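Long-range contacts in ErfK/YbiS/YcfS/YnhG family protein (Xylanimonas cellulosilytica, PDB 4LPQ), which probably acts as a peptidoglycan L,D-transpeptidase in bacterial cell-wall synthesis, pairing a putative peptidoglycan-binding domain with a catalytic domain: residues D153-K158 against V184-M189; S84-E89 against D194-P199; A51-A56 against P66-A71; Y76-R81 against K94-A99. One frame throughout, in Å; residues are numbered along the deposited sequence.

Interaction 1: residues D153-K158 against V184-M189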
loop_
_atom_site.group_PDB
_atom_site.type_symbol
_atom_site.label_atom_id
_atom_site.label_comp_id
_atom_site.label_asym_id
_atom_site.label_seq_id
_atom_site.Cartn_x
_atom_site.Cartn_y
_atom_site.Cartn_z
ATOM N N ASP A 153 -5.091 2.476 16.815
ATOM C CA ASP A 153 -4.737 3.855 16.495
ATOM C C ASP A 153 -4.210 3.938 15.044
ATOM O O ASP A 153 -3.733 2.957 14.452
ATOM C CB ASP A 153 -3.693 4.416 17.455
ATOM C CG ASP A 153 -4.239 4.629 18.862
ATOM O OD1 ASP A 153 -5.435 4.903 19.093
ATOM O OD2 ASP A 153 -3.405 4.520 19.749
HETATM N N MSE A 154 -4.268 5.130 14.526
HETATM C CA MSE A 154 -3.904 5.451 13.193
HETATM C C MSE A 154 -2.727 6.415 13.239
HETATM O O MSE A 154 -2.727 7.449 13.913
HETATM C CB MSE A 154 -5.030 6.218 12.477
HETATM C CG MSE A 154 -6.285 5.360 12.353
HETATM SE SE MSE A 154 -7.726 6.238 11.228
HETATM C CE MSE A 154 -7.901 7.708 12.321
ATOM N N TRP A 155 -1.698 6.129 12.432
ATOM C CA TRP A 155 -0.509 6.993 12.299
ATOM C C TRP A 155 -0.672 8.021 11.211
ATOM O O TRP A 155 -0.812 7.640 10.024
ATOM C CB TRP A 155 0.764 6.143 12.093
ATOM C CG TRP A 155 1.997 6.970 11.928
ATOM C CD1 TRP A 155 2.733 7.089 10.788
ATOM C CD2 TRP A 155 2.640 7.759 12.927
ATOM N NE1 TRP A 155 3.821 7.924 11.043
ATOM C CE2 TRP A 155 3.774 8.328 12.347
ATOM C CE3 TRP A 155 2.341 8.075 14.272
ATOM C CZ2 TRP A 155 4.590 9.207 13.045
ATOM C CZ3 TRP A 155 3.113 8.963 14.936
ATOM C CH2 TRP A 155 4.248 9.506 14.341
ATOM N N ARG A 156 -0.704 9.291 11.550
ATOM C CA ARG A 156 -0.768 10.385 10.603
ATOM C C ARG A 156 -1.909 10.222 9.603
ATOM O O ARG A 156 -1.663 10.331 8.389
ATOM C CB ARG A 156 0.603 10.602 9.994
ATOM C CG ARG A 156 1.761 10.769 10.977
ATOM C CD ARG A 156 3.065 11.086 10.287
ATOM N NE ARG A 156 3.161 12.434 9.813
ATOM C CZ ARG A 156 4.153 12.865 9.098
ATOM N NH1 ARG A 156 5.046 12.047 8.603
ATOM N NH2 ARG A 156 4.262 14.187 8.859
ATOM N N PRO A 157 -3.143 10.074 10.093
ATOM C CA PRO A 157 -4.270 9.980 9.138
ATOM C C PRO A 157 -4.497 11.250 8.308
ATOM O O PRO A 157 -4.437 12.352 8.818
ATOM C CB PRO A 157 -5.422 9.667 10.065
ATOM C CG PRO A 157 -5.061 10.313 11.388
ATOM C CD PRO A 157 -3.588 10.051 11.506
ATOM N N LYS A 158 -4.854 10.955 7.070
ATOM C CA LYS A 158 -5.345 11.921 6.128
ATOM C C LYS A 158 -6.797 11.531 5.764
ATOM O O LYS A 158 -7.020 10.434 5.185
ATOM C CB LYS A 158 -4.522 12.004 4.892
ATOM C CG LYS A 158 -3.146 12.538 5.164
ATOM C CD LYS A 158 -2.588 13.288 4.154
ATOM C CE LYS A 158 -1.219 13.797 4.436
ATOM N NZ LYS A 158 -1.030 15.266 4.221
ATOM N N VAL A 184 -1.651 1.761 5.242
ATOM C CA VAL A 184 -0.333 1.633 4.597
ATOM C C VAL A 184 0.724 1.577 5.696
ATOM O O VAL A 184 0.412 1.823 6.857
ATOM C CB VAL A 184 -0.037 2.767 3.593
ATOM C CG1 VAL A 184 -1.117 2.801 2.494
ATOM C CG2 VAL A 184 0.086 4.095 4.309
ATOM N N SER A 185 1.975 1.282 5.368
ATOM C CA SER A 185 3.023 1.301 6.393
ATOM C C SER A 185 3.265 2.692 6.948
ATOM O O SER A 185 3.011 3.686 6.246
ATOM C CB SER A 185 4.335 0.716 5.892
ATOM O OG SER A 185 4.966 1.585 4.953
ATOM N N ASN A 186 3.799 2.788 8.138
ATOM C CA ASN A 186 4.152 4.108 8.661
ATOM C C ASN A 186 5.168 4.845 7.769
ATOM O O ASN A 186 5.052 6.009 7.571
ATOM C CB ASN A 186 4.630 3.986 10.097
ATOM C CG ASN A 186 3.586 3.602 11.093
ATOM O OD1 ASN A 186 2.425 3.570 10.857
ATOM N ND2 ASN A 186 4.087 3.305 12.261
ATOM N N ALA A 187 6.148 4.074 7.250
ATOM C CA ALA A 187 7.123 4.648 6.368
ATOM C C ALA A 187 6.490 5.215 5.104
ATOM O O ALA A 187 6.855 6.277 4.631
ATOM C CB ALA A 187 8.193 3.649 6.067
ATOM N N ALA A 188 5.575 4.446 4.512
ATOM C CA ALA A 188 4.876 4.924 3.318
ATOM C C ALA A 188 4.070 6.183 3.681
ATOM O O ALA A 188 4.053 7.133 2.902
ATOM C CB ALA A 188 3.965 3.844 2.703
HETATM N N MSE A 189 3.436 6.199 4.820
HETATM C CA MSE A 189 2.620 7.354 5.226
HETATM C C MSE A 189 3.567 8.573 5.396
HETATM O O MSE A 189 3.206 9.666 4.955
HETATM C CB MSE A 189 1.861 7.047 6.514
HETATM C CG MSE A 189 0.713 8.012 6.666
HETATM SE SE MSE A 189 -0.711 7.575 5.343
HETATM C CE MSE A 189 -1.492 9.327 5.134
#
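Trp155 and Asn186 lie with their CA atoms 6.6 Å apart, and Arg156 faces Met189 at a similar spacing. The chain turns a corner at Trp155 and Arg156, then runs on as strand through Pro157 and Lys158. Against this corner stands the first turn of helix 186-196. Ser185 is its N-cap, with OG accepting from Ala188 N at 3.0 Å.

The Asn186 amide crosses one face of the Trp155 indole, tilted 45° to it. ND2 is over that face, while OD1 approaches Trp155 CB at 3.3 Å. Arg156 CG covers the other face, 3.4 Å above the ring plane. The indole NE1 donates to Asn190 OD1, one turn further along the helix.

Met189, a selenomethionine, carries most of the remaining contact. Its CG is anti to the backbone N, 3.7 Å from Trp155 O. A bend at chi2 (72°) places SE; the CE methyl beyond it is 3.4 Å from Arg156 O and 3.6 Å from Lys158 CG. The side chain of the predicted active-site residue His167 is about 5 Å from that of Met189. An alanine in place of Trp155 would probably leave Asn190 OD1 without this donor and open a gap between Asn186 and Arg156 CG.

The polar ends find partners beyond the two segments. Arg156 makes salt bridges to Asp142 and Asp194, and Lys158 NZ donates to Gln140 and Met198 O. Arg156 O, beside the Met189 methyl, accepts from Trp193 NE1. Shape and van der Waals fit therefore hold the contact itself, much of it between C-H groups and amide or carbonyl atoms.

Interaction 2: residues S84-E89 against D194-P199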
loop_
_atom_site.group_PDB
_atom_site.type_symbol
_atom_site.label_atom_id
_atom_site.label_comp_id
_atom_site.label_asym_id
_atom_site.label_seq_id
_atom_site.Cartn_x
_atom_site.Cartn_y
_atom_site.Cartn_z
ATOM N N SER A 84 -4.332 14.132 -14.883
ATOM C CA SER A 84 -3.684 15.338 -14.521
ATOM C C SER A 84 -3.719 15.571 -13.035
ATOM O O SER A 84 -4.600 15.120 -12.329
ATOM C CB SER A 84 -4.351 16.500 -15.222
ATOM O OG SER A 84 -5.682 16.555 -14.814
ATOM N N GLY A 85 -2.674 16.262 -12.589
ATOM C CA GLY A 85 -2.507 16.677 -11.222
ATOM C C GLY A 85 -2.113 15.594 -10.290
ATOM O O GLY A 85 -1.782 14.475 -10.731
ATOM N N LYS A 86 -2.069 15.913 -9.026
ATOM C CA LYS A 86 -1.662 14.971 -7.996
ATOM C C LYS A 86 -2.906 14.238 -7.504
ATOM O O LYS A 86 -3.910 14.888 -7.074
ATOM C CB LYS A 86 -0.986 15.755 -6.920
ATOM C CG LYS A 86 -0.579 14.848 -5.791
ATOM C CD LYS A 86 0.320 15.501 -4.773
ATOM C CE LYS A 86 1.699 15.698 -5.267
ATOM N NZ LYS A 86 2.682 16.158 -4.266
ATOM N N VAL A 87 -2.860 12.900 -7.523
ATOM C CA VAL A 87 -4.041 12.105 -7.145
ATOM C C VAL A 87 -3.532 10.882 -6.385
ATOM O O VAL A 87 -2.542 10.286 -6.780
ATOM C CB VAL A 87 -4.829 11.710 -8.423
ATOM C CG1 VAL A 87 -6.056 10.878 -8.014
ATOM C CG2 VAL A 87 -5.143 12.900 -9.279
ATOM N N VAL A 88 -4.232 10.573 -5.309
ATOM C CA VAL A 88 -4.051 9.306 -4.630
ATOM C C VAL A 88 -5.148 8.359 -5.110
ATOM O O VAL A 88 -6.323 8.642 -4.937
ATOM C CB VAL A 88 -4.138 9.477 -3.124
ATOM C CG1 VAL A 88 -4.092 8.129 -2.393
ATOM C CG2 VAL A 88 -2.955 10.310 -2.658
ATOM N N GLU A 89 -4.736 7.303 -5.805
ATOM C CA GLU A 89 -5.681 6.333 -6.302
ATOM C C GLU A 89 -5.578 5.087 -5.441
ATOM O O GLU A 89 -4.471 4.586 -5.161
ATOM C CB GLU A 89 -5.397 5.977 -7.761
ATOM C CG GLU A 89 -5.509 7.165 -8.693
ATOM C CD GLU A 89 -5.490 6.901 -10.206
ATOM O OE1 GLU A 89 -5.731 5.703 -10.561
ATOM O OE2 GLU A 89 -5.207 7.872 -10.957
ATOM N N ASP A 194 5.635 13.847 3.849
ATOM C CA ASP A 194 6.838 14.668 4.043
ATOM C C ASP A 194 7.703 14.808 2.812
ATOM O O ASP A 194 8.401 15.754 2.674
ATOM C CB ASP A 194 7.677 14.143 5.191
ATOM C CG ASP A 194 6.997 14.113 6.522
ATOM O OD1 ASP A 194 6.080 14.925 6.751
ATOM O OD2 ASP A 194 7.402 13.200 7.332
ATOM N N SER A 195 7.642 13.828 1.942
ATOM C CA SER A 195 8.468 13.815 0.739
ATOM C C SER A 195 7.661 14.126 -0.501
ATOM O O SER A 195 7.968 15.047 -1.261
ATOM C CB SER A 195 9.259 12.486 0.620
ATOM O OG SER A 195 10.103 12.517 -0.525
ATOM N N TRP A 196 6.647 13.316 -0.753
ATOM C CA TRP A 196 5.714 13.557 -1.851
ATOM C C TRP A 196 4.900 14.822 -1.654
ATOM O O TRP A 196 4.912 15.712 -2.509
ATOM C CB TRP A 196 4.814 12.345 -2.116
ATOM C CG TRP A 196 4.114 12.395 -3.367
ATOM C CD1 TRP A 196 4.649 12.549 -4.584
ATOM C CD2 TRP A 196 2.732 12.119 -3.585
ATOM N NE1 TRP A 196 3.699 12.488 -5.565
ATOM C CE2 TRP A 196 2.511 12.190 -4.980
ATOM C CE3 TRP A 196 1.613 11.939 -2.743
ATOM C CZ2 TRP A 196 1.259 12.011 -5.534
ATOM C CZ3 TRP A 196 0.391 11.706 -3.254
ATOM C CH2 TRP A 196 0.191 11.738 -4.600
ATOM N N GLY A 197 4.202 14.904 -0.543
ATOM C CA GLY A 197 3.278 15.926 -0.196
ATOM C C GLY A 197 1.906 15.546 -0.694
ATOM O O GLY A 197 1.690 15.231 -1.868
HETATM N N MSE A 198 0.966 15.596 0.231
HETATM C CA MSE A 198 -0.433 15.203 -0.025
HETATM C C MSE A 198 -1.268 16.185 0.758
HETATM O O MSE A 198 -1.904 15.863 1.764
HETATM C CB MSE A 198 -0.565 13.732 0.491
HETATM C CG MSE A 198 -1.878 13.141 0.242
HETATM SE SE MSE A 198 -1.763 11.266 0.930
HETATM C CE MSE A 198 -3.733 11.090 1.003
ATOM N N PRO A 199 -1.308 17.452 0.282
ATOM C CA PRO A 199 -1.920 18.464 1.116
ATOM C C PRO A 199 -3.409 18.401 1.162
ATOM O O PRO A 199 -4.051 17.690 0.350
ATOM C CB PRO A 199 -1.506 19.805 0.420
ATOM C CG PRO A 199 -1.233 19.362 -0.999
ATOM C CD PRO A 199 -0.607 18.002 -0.890
#
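Lys86 NZ is met by Gly197 O and by the face of the Trp196 indole. It donates to Gly197 O at 2.8 Å, with a C=O...N angle of 133° and the nitrogen tilted from the carbonyl plane. Trp196 O is also close, 2.9 Å from Lys86 NZ. The same ammonium makes a cation-pi contact, 3.9 Å above the centroid of the Trp196 five-membered ring and almost exactly on its normal.

The rest of the lysine chain lies over the same face. Chain and indole run antiparallel alongside each other. CG meets CZ2 and CH2 of the indole, and CD makes a CH-pi contact 3.8 Å from the centroid of the six-membered ring. The bend at chi3 (-74°) sets CE over the indole.

The ring's edge is covered too. Val88 CG2 approaches Trp196 CZ3 at 3.7 Å, near the ring plane, and Val87 O lies by CH2. Val88 CG2 also packs 3.8 Å from CE of the selenomethionine Met198. An alanine in place of Trp196 would probably leave the methylenes of Lys86 without the face they lie on, its charge without the pi system, and Glu101 OE1 without the indole NE1 that donates to it.

Gly197 is where helix 186-196 gives way, with positive phi. The contact joins the C-terminal end of this helix to the start of strand 86-91 in the catalytic domain. Trp191 of the helix stacks on Trp196, and Ala99 touches it from strand 96-101. In the sheet, strand 86-91 runs between 96-101 and 203-206.

Interaction 3: residues A51-A56 against P66-A71; sequences AFQKAA and PQTQAA
Phe52 and Thr68 run alongside each other in opposing senses, and the Gln53 chain lies roughly perpendicular to Thr68. Phe52 CG is anti to the backbone N (chi1 -176°), on the side where helix 66-74 lies. The ring turns its edge to Ala71: CZ is 3.5 Å from Ala71 C, and Ala71 O lies in the ring plane. Ala71 CB packs 3.7 Å from the same CZ. Phe52 CD2 also meets the Thr68 methyl CG2 at 4.0 Å.

Thr68 thus divides its two branches. CG2 goes to the ring, and OG1 accepts from Gln53 NE2 at 3.2 Å. This bond is nearly straight, with an N-H...O angle of 169°, and OG1 lies almost in the amide plane of Gln53. The amide has partners outside: OE1 accepts from Gly62 N, and NE2 also donates to Asp61 OD1. With OE1 and NE2 both engaged, the orientation of the amide is well defined. Ala56 CB and Ala71 CB are 4.2 Å apart.

The two short helical segments are steeply crossed, at 80°, with axes 10.6 Å apart. Tyr32 meets Phe52 edge-to-face. This packing of helices 43-56 and 66-74 is consistent with the small helical fold of the putative peptidoglycan-binding domain.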
loop_
_atom_site.group_PDB
_atom_site.type_symbol
_atom_site.label_atom_id
_atom_site.label_comp_id
_atom_site.label_asym_id
_atom_site.label_seq_id
_atom_site.Cartn_x
_atom_site.Cartn_y
_atom_site.Cartn_z
ATOM N N ALA A 51 3.082 -5.434 -2.623
ATOM C CA ALA A 51 2.541 -4.432 -3.551
ATOM C C ALA A 51 2.746 -4.841 -4.974
ATOM O O ALA A 51 1.898 -4.650 -5.828
ATOM C CB ALA A 51 3.182 -3.128 -3.293
ATOM N N PHE A 52 3.926 -5.393 -5.272
ATOM C CA PHE A 52 4.234 -5.817 -6.619
ATOM C C PHE A 52 3.362 -6.946 -7.100
ATOM O O PHE A 52 2.798 -6.943 -8.177
ATOM C CB PHE A 52 5.704 -6.198 -6.726
ATOM C CG PHE A 52 6.071 -6.545 -8.152
ATOM C CD1 PHE A 52 6.284 -5.554 -9.075
ATOM C CD2 PHE A 52 6.076 -7.834 -8.587
ATOM C CE1 PHE A 52 6.426 -5.836 -10.398
ATOM C CE2 PHE A 52 6.276 -8.138 -9.943
ATOM C CZ PHE A 52 6.419 -7.122 -10.878
ATOM N N GLN A 53 3.274 -7.992 -6.269
ATOM C CA GLN A 53 2.429 -9.152 -6.602
ATOM C C GLN A 53 0.989 -8.712 -6.766
ATOM O O GLN A 53 0.316 -9.160 -7.699
ATOM C CB GLN A 53 2.573 -10.308 -5.613
ATOM C CG GLN A 53 3.948 -10.931 -5.596
ATOM C CD GLN A 53 4.119 -11.991 -4.603
ATOM O OE1 GLN A 53 3.688 -11.904 -3.461
ATOM N NE2 GLN A 53 4.813 -13.037 -5.058
ATOM N N LYS A 54 0.482 -7.900 -5.841
ATOM C CA LYS A 54 -0.856 -7.334 -6.027
ATOM C C LYS A 54 -1.047 -6.590 -7.347
ATOM O O LYS A 54 -1.997 -6.817 -8.067
ATOM C CB LYS A 54 -1.150 -6.370 -4.870
ATOM C CG LYS A 54 -1.399 -7.061 -3.522
ATOM C CD LYS A 54 -1.474 -6.079 -2.386
ATOM C CE LYS A 54 -2.086 -6.622 -1.144
ATOM N NZ LYS A 54 -2.300 -5.502 -0.147
ATOM N N ALA A 55 -0.109 -5.705 -7.654
ATOM C CA ALA A 55 -0.235 -4.892 -8.821
ATOM C C ALA A 55 -0.308 -5.782 -10.084
ATOM O O ALA A 55 -1.058 -5.566 -11.007
ATOM C CB ALA A 55 0.909 -3.930 -8.898
ATOM N N ALA A 56 0.590 -6.785 -10.130
ATOM C CA ALA A 56 0.775 -7.649 -11.272
ATOM C C ALA A 56 -0.312 -8.734 -11.334
ATOM O O ALA A 56 -0.289 -9.536 -12.292
ATOM C CB ALA A 56 2.175 -8.240 -11.272
ATOM N N PRO A 66 9.350 -18.098 -10.206
ATOM C CA PRO A 66 9.493 -17.863 -11.667
ATOM C C PRO A 66 8.487 -16.838 -12.238
ATOM O O PRO A 66 8.847 -15.943 -13.037
ATOM C CB PRO A 66 9.271 -19.270 -12.253
ATOM C CG PRO A 66 9.889 -20.176 -11.201
ATOM C CD PRO A 66 9.475 -19.533 -9.898
ATOM N N GLN A 67 7.201 -16.941 -11.849
ATOM C CA GLN A 67 6.204 -16.042 -12.389
ATOM C C GLN A 67 6.389 -14.606 -11.938
ATOM O O GLN A 67 6.227 -13.665 -12.740
ATOM C CB GLN A 67 4.839 -16.576 -12.070
ATOM C CG GLN A 67 3.694 -15.852 -12.771
ATOM C CD GLN A 67 2.327 -16.348 -12.423
ATOM O OE1 GLN A 67 2.094 -16.868 -11.366
ATOM N NE2 GLN A 67 1.408 -16.112 -13.321
ATOM N N THR A 68 6.665 -14.428 -10.644
ATOM C CA THR A 68 6.942 -13.085 -10.147
ATOM C C THR A 68 8.161 -12.470 -10.787
ATOM O O THR A 68 8.155 -11.303 -11.189
ATOM C CB THR A 68 6.971 -13.062 -8.589
ATOM O OG1 THR A 68 5.742 -13.491 -8.057
ATOM C CG2 THR A 68 7.252 -11.669 -8.084
ATOM N N GLN A 69 9.201 -13.269 -10.967
ATOM C CA GLN A 69 10.406 -12.795 -11.617
ATOM C C GLN A 69 10.107 -12.357 -13.046
ATOM O O GLN A 69 10.632 -11.358 -13.492
ATOM C CB GLN A 69 11.481 -13.895 -11.596
ATOM C CG GLN A 69 12.755 -13.480 -12.240
ATOM C CD GLN A 69 13.458 -12.458 -11.398
ATOM O OE1 GLN A 69 13.563 -12.586 -10.188
ATOM N NE2 GLN A 69 13.970 -11.441 -12.062
ATOM N N ALA A 70 9.268 -13.109 -13.757
ATOM C CA ALA A 70 8.915 -12.710 -15.085
ATOM C C ALA A 70 8.257 -11.344 -15.135
ATOM O O ALA A 70 8.534 -10.519 -16.008
ATOM C CB ALA A 70 8.050 -13.773 -15.768
ATOM N N ALA A 71 7.363 -11.102 -14.161
ATOM C CA ALA A 71 6.681 -9.816 -14.113
ATOM C C ALA A 71 7.677 -8.693 -13.749
ATOM O O ALA A 71 7.570 -7.559 -14.255
ATOM C CB ALA A 71 5.509 -9.929 -13.162
#

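Interaction 4: residues Y76-R81 against K94-A99; sequences YRPTPR and KQILLA
Leu98 reaches from its strand toward Pro78 and Pro80. Its CB points at the 76-81 segment and carries CG anti to the carbonyl carbon (chi1 -46°), where the chain forks. CD2 meets Pro78 CG at 3.8 Å, and CD1 lies 4.4 Å from Pro80 CA. The leucine and the Pro78 ring cross obliquely. Pro78 CG has a second apolar neighbour in Ile96 CD1, at 4.2 Å.

At the other end of the contact Tyr76 and Lys94 come tip to tip. Tyr76 OH is 3.1 Å from Lys94 NZ, but the angle is poor and this is not a hydrogen bond. The lysine chain is extended beyond CG, and its NZ donates instead to Ala55 O of helix 43-56. Tyr76 itself packs on Ala55 and Ala56.

Gln95 and Ile96, both facing Asp91, form a G1 beta bulge at the start of strand 96-101. The 76-81 segment has no regular structure and follows helix 66-74. It passes over the sheet with its two prolines against strand 96-101. Pro78 and Leu98 also touch Ile108 of strand 104-110, and Pro80 touches Glu89 of strand 86-91. The segment leads from the helical domain to strand 86-91, an inner strand of the catalytic sheet.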
loop_
_atom_site.group_PDB
_atom_site.type_symbol
_atom_site.label_atom_id
_atom_site.label_comp_id
_atom_site.label_asym_id
_atom_site.label_seq_id
_atom_site.Cartn_x
_atom_site.Cartn_y
_atom_site.Cartn_z
ATOM N N TYR A 76 6.475 -4.547 -14.714
ATOM C CA TYR A 76 5.069 -4.296 -14.524
ATOM C C TYR A 76 4.850 -3.113 -13.572
ATOM O O TYR A 76 5.338 -3.082 -12.463
ATOM C CB TYR A 76 4.285 -5.467 -13.959
ATOM C CG TYR A 76 2.791 -5.165 -13.883
ATOM C CD1 TYR A 76 1.990 -5.237 -15.009
ATOM C CD2 TYR A 76 2.263 -4.568 -12.779
ATOM C CE1 TYR A 76 0.675 -4.775 -14.988
ATOM C CE2 TYR A 76 0.976 -4.111 -12.720
ATOM C CZ TYR A 76 0.212 -4.174 -13.816
ATOM O OH TYR A 76 -1.098 -3.748 -13.772
ATOM N N ARG A 77 4.032 -2.153 -14.074
ATOM C CA ARG A 77 3.545 -1.010 -13.282
ATOM C C ARG A 77 2.071 -0.849 -13.606
ATOM O O ARG A 77 1.671 -0.922 -14.785
ATOM C CB ARG A 77 4.272 0.251 -13.578
ATOM C CG ARG A 77 5.704 0.249 -13.056
ATOM C CD ARG A 77 6.564 1.294 -13.683
ATOM N NE ARG A 77 5.965 2.603 -13.818
ATOM C CZ ARG A 77 5.942 3.603 -12.929
ATOM N NH1 ARG A 77 6.394 3.505 -11.730
ATOM N NH2 ARG A 77 5.430 4.714 -13.308
ATOM N N PRO A 78 1.239 -0.551 -12.594
ATOM C CA PRO A 78 -0.183 -0.350 -12.899
ATOM C C PRO A 78 -0.412 0.994 -13.682
ATOM O O PRO A 78 0.410 1.906 -13.557
ATOM C CB PRO A 78 -0.811 -0.318 -11.536
ATOM C CG PRO A 78 0.245 0.006 -10.625
ATOM C CD PRO A 78 1.538 -0.408 -11.170
ATOM N N THR A 79 -1.489 1.005 -14.460
ATOM C CA THR A 79 -1.876 2.213 -15.196
ATOM C C THR A 79 -2.886 3.007 -14.358
ATOM O O THR A 79 -3.928 2.410 -13.995
ATOM C CB THR A 79 -2.483 1.829 -16.541
ATOM O OG1 THR A 79 -1.530 1.117 -17.316
ATOM C CG2 THR A 79 -2.925 3.001 -17.275
ATOM N N PRO A 80 -2.618 4.264 -14.062
ATOM C CA PRO A 80 -3.581 5.005 -13.216
ATOM C C PRO A 80 -4.826 5.388 -14.064
ATOM O O PRO A 80 -4.759 5.393 -15.340
ATOM C CB PRO A 80 -2.846 6.229 -12.837
ATOM C CG PRO A 80 -1.844 6.405 -13.911
ATOM C CD PRO A 80 -1.493 5.077 -14.468
ATOM N N ARG A 81 -5.910 5.749 -13.384
ATOM C CA ARG A 81 -7.079 6.246 -14.040
ATOM C C ARG A 81 -7.047 7.766 -14.308
ATOM O O ARG A 81 -7.673 8.223 -15.283
ATOM C CB ARG A 81 -8.315 5.914 -13.239
ATOM C CG ARG A 81 -8.587 4.439 -13.180
ATOM C CD ARG A 81 -9.996 4.174 -12.741
ATOM N NE ARG A 81 -10.272 2.729 -12.672
ATOM C CZ ARG A 81 -11.506 2.217 -12.503
ATOM N NH1 ARG A 81 -12.554 3.083 -12.183
ATOM N NH2 ARG A 81 -11.549 0.913 -12.390
ATOM N N LYS A 94 -7.044 -4.744 -6.153
ATOM C CA LYS A 94 -5.634 -5.070 -6.019
ATOM C C LYS A 94 -5.049 -4.761 -4.652
ATOM O O LYS A 94 -3.974 -5.249 -4.293
ATOM C CB LYS A 94 -4.792 -4.414 -7.119
ATOM C CG LYS A 94 -5.143 -4.923 -8.497
ATOM C CD LYS A 94 -4.211 -4.367 -9.567
ATOM C CE LYS A 94 -4.412 -5.062 -10.922
ATOM N NZ LYS A 94 -3.467 -4.566 -11.958
ATOM N N GLN A 95 -5.752 -3.962 -3.847
ATOM C CA GLN A 95 -5.302 -3.591 -2.522
ATOM C C GLN A 95 -3.951 -2.855 -2.563
ATOM O O GLN A 95 -3.008 -3.151 -1.800
ATOM C CB GLN A 95 -5.277 -4.797 -1.591
ATOM C CG GLN A 95 -6.674 -5.390 -1.293
ATOM C CD GLN A 95 -7.399 -4.550 -0.268
ATOM O OE1 GLN A 95 -7.015 -4.500 0.903
ATOM N NE2 GLN A 95 -8.351 -3.755 -0.771
ATOM N N ILE A 96 -3.861 -1.815 -3.448
ATOM C CA ILE A 96 -2.704 -0.954 -3.556
ATOM C C ILE A 96 -3.172 0.496 -3.604
ATOM O O ILE A 96 -4.274 0.806 -4.082
ATOM C CB ILE A 96 -1.826 -1.325 -4.787
ATOM C CG1 ILE A 96 -2.582 -1.215 -6.080
ATOM C CG2 ILE A 96 -1.198 -2.695 -4.619
ATOM C CD1 ILE A 96 -1.852 -1.647 -7.327
ATOM N N LEU A 97 -2.248 1.334 -3.155
ATOM C CA LEU A 97 -2.385 2.778 -3.234
ATOM C C LEU A 97 -1.355 3.284 -4.213
ATOM O O LEU A 97 -0.175 2.932 -4.160
ATOM C CB LEU A 97 -2.219 3.389 -1.820
ATOM C CG LEU A 97 -2.344 4.903 -1.739
ATOM C CD1 LEU A 97 -2.813 5.275 -0.351
ATOM C CD2 LEU A 97 -0.989 5.559 -1.997
ATOM N N LEU A 98 -1.787 4.136 -5.135
ATOM C CA LEU A 98 -0.961 4.747 -6.121
ATOM C C LEU A 98 -0.822 6.265 -5.845
ATOM O O LEU A 98 -1.858 6.937 -5.745
ATOM C CB LEU A 98 -1.510 4.560 -7.525
ATOM C CG LEU A 98 -1.984 3.168 -7.911
ATOM C CD1 LEU A 98 -2.516 3.144 -9.335
ATOM C CD2 LEU A 98 -0.857 2.191 -7.745
ATOM N N ALA A 99 0.414 6.748 -5.740
ATOM C CA ALA A 99 0.679 8.184 -5.670
ATOM C C ALA A 99 0.932 8.527 -7.137
ATOM O O ALA A 99 1.901 8.096 -7.739
ATOM C CB ALA A 99 1.875 8.431 -4.797
#

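In the fold
Interaction 3 comes first along the chain, in the helical peptidoglycan-binding part. Interaction 4 follows about 13 Å away, centre to centre, where the linker meets the catalytic sheet. The two touch: helix 43-56 packs against the start of strand 96-101, where Lys54 and Ala55 meet Ile96. Interactions 2 and 4 alternate along the chain and use neighbouring strands, 86-91 and 96-101. Interaction 1 comes after interaction 4 has closed, and both its segments fall between those of interaction 2. Interactions 1 and 2 share helix 186-196, lie about 15 Å apart and touch through polar side chains of 153-158. Interactions 3 and 4 join helical domain and linker to the sheet; 1 and 2 set helix 186-196 against it.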